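Serine acetyltransferase (Entamoeba histolytica, PDB 3Q1X) binds L-serine and probably transfers an acetyl group to its hydroxyl, a step of cysteine biosynthesis. Local coordinates at residues L38-L41 and R42-F45. Residues are numbered along the deposited sequence; the frame is centred on the assembly and turned at random.
Sequences LQKL and RKIF
Leu-38 and Arg-42 touch one turn apart on the short alpha-helix 36-45, part of the helical region that precedes the left-handed beta-helix. Leu-38 brings CD1 to 3.7 Å from CG of Arg-42. Its other methyl, CD2, lies over one face of the guanidinium, 4.1 Å from NH1. With CG of Leu-38 anti to the backbone N (chi1 -173°), the branch is set beside the arginine: CD1 meets its aliphatic part and CD2 its guanidinium. A water bridges Gln-39 and Arg-42. That water donates to OE1 of Gln-39 at 2.7 Å and accepts from NH2 of Arg-42, lying at the edge of the guanidinium and in its plane. The Gln-39 and Lys-43 side chains run alongside each other, pointing the same way. A second water accepts from NZ of Lys-43 and, weakly, from NE2 of Gln-39. Leu-41 and Phe-45 make the apolar pair, CD2 of the leucine being 3.7 Å from CE2 of the ring.

Backbone i to i+4 bonds set the one-turn spacing of these pairs. N of Ile-44 donates to O of Lys-40 at 3.0 Å; the bond from Lys-43 to Gln-39 is weak.

Further out, Gln-39 is fixed by the loop before the helix: OE1 takes the N-H of Val-34 and NE2 donates to O of Lys-32. NH1 of Arg-42 bonds Gln-131 of helix 128-144, and Phe-45 packs on Leu-96 and Leu-103 of helix 82-113. Lys-40 forms a salt bridge with Glu-64 of helix 59-79, which the side chain of Lys-43 also touches. The carboxylate probably offsets both charges; NZ of Lys-40 and NZ of Lys-43 stand 4.5 Å apart.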
loop_
_atom_site.group_PDB
_atom_site.type_symbol
_atom_site.label_atom_id
_atom_site.label_comp_id
_atom_site.label_asym_id
_atom_site.label_seq_id
_atom_site.Cartn_x
_atom_site.Cartn_y
_atom_site.Cartn_z
ATOM N N LEU A 38 12.732 10.522 1.621
ATOM C CA LEU A 38 13.426 9.275 1.300
ATOM C C LEU A 38 14.477 9.459 0.204
ATOM O O LEU A 38 15.592 8.979 0.354
ATOM C CB LEU A 38 12.440 8.166 0.909
ATOM C CG LEU A 38 12.997 6.749 0.692
ATOM C CD1 LEU A 38 13.693 6.199 1.950
ATOM C CD2 LEU A 38 11.881 5.811 0.238
ATOM N N GLN A 39 14.119 10.164 -0.868
ATOM C CA GLN A 39 15.038 10.444 -1.981
ATOM C C GLN A 39 16.345 11.051 -1.465
ATOM O O GLN A 39 17.437 10.578 -1.793
ATOM C CB GLN A 39 14.358 11.377 -2.995
ATOM C CG GLN A 39 15.178 11.693 -4.243
ATOM C CD GLN A 39 15.131 10.597 -5.291
ATOM O OE1 GLN A 39 14.519 9.551 -5.091
ATOM N NE2 GLN A 39 15.780 10.837 -6.420
ATOM N N LYS A 40 16.209 12.076 -0.628
ATOM C CA LYS A 40 17.349 12.798 -0.071
ATOM C C LYS A 40 18.144 11.966 0.928
ATOM O O LYS A 40 19.364 11.903 0.838
ATOM C CB LYS A 40 16.911 14.141 0.528
ATOM C CG LYS A 40 16.515 15.197 -0.515
ATOM C CD LYS A 40 17.439 15.138 -1.726
ATOM C CE LYS A 40 17.131 16.207 -2.756
ATOM N NZ LYS A 40 17.676 15.792 -4.079
ATOM N N LEU A 41 17.456 11.308 1.860
ATOM C CA LEU A 41 18.134 10.546 2.903
ATOM C C LEU A 41 18.860 9.322 2.344
ATOM O O LEU A 41 19.917 8.937 2.857
ATOM C CB LEU A 41 17.171 10.148 4.022
ATOM C CG LEU A 41 16.670 11.236 4.977
ATOM C CD1 LEU A 41 15.438 10.768 5.730
ATOM C CD2 LEU A 41 17.765 11.654 5.953
ATOM N N ARG A 42 18.295 8.731 1.289
ATOM C CA ARG A 42 18.955 7.631 0.567
ATOM C C ARG A 42 20.341 8.062 0.050
ATOM O O ARG A 42 21.324 7.342 0.225
ATOM C CB ARG A 42 18.055 7.063 -0.557
ATOM C CG ARG A 42 16.765 6.379 -0.032
ATOM C CD ARG A 42 16.208 5.176 -0.818
ATOM N NE ARG A 42 15.695 5.497 -2.145
ATOM C CZ ARG A 42 14.809 4.785 -2.856
ATOM N NH1 ARG A 42 14.214 3.681 -2.391
ATOM N NH2 ARG A 42 14.487 5.208 -4.061
ATOM N N LYS A 43 20.411 9.252 -0.550
ATOM C CA LYS A 43 21.655 9.791 -1.111
ATOM C C LYS A 43 22.664 10.134 -0.023
ATOM O O LYS A 43 23.863 9.864 -0.165
ATOM C CB LYS A 43 21.376 11.025 -1.980
ATOM C CG LYS A 43 20.737 10.687 -3.319
ATOM C CD LYS A 43 20.581 11.902 -4.219
ATOM C CE LYS A 43 20.275 11.459 -5.643
ATOM N NZ LYS A 43 19.626 12.524 -6.446
ATOM N N ILE A 44 22.163 10.720 1.062
ATOM C CA ILE A 44 22.984 11.163 2.189
ATOM C C ILE A 44 23.638 9.995 2.932
ATOM O O ILE A 44 24.842 10.018 3.207
ATOM C CB ILE A 44 22.135 12.009 3.174
ATOM C CG1 ILE A 44 21.608 13.278 2.476
ATOM C CG2 ILE A 44 22.929 12.346 4.437
ATOM C CD1 ILE A 44 20.482 13.994 3.220
ATOM N N PHE A 45 22.838 8.982 3.258
ATOM C CA PHE A 45 23.319 7.834 4.028
ATOM C C PHE A 45 24.023 6.762 3.208
ATOM O O PHE A 45 24.962 6.143 3.700
ATOM C CB PHE A 45 22.181 7.192 4.828
ATOM C CG PHE A 45 21.703 8.017 5.993
ATOM C CD1 PHE A 45 22.605 8.616 6.874
ATOM C CD2 PHE A 45 20.339 8.164 6.230
ATOM C CE1 PHE A 45 22.148 9.376 7.959
ATOM C CE2 PHE A 45 19.873 8.904 7.316
ATOM C CZ PHE A 45 20.777 9.513 8.182
HETATM O O HOH W 1 16.039 7.321 -5.140
HETATM O O HOH W 2 17.525 13.498 -7.323
#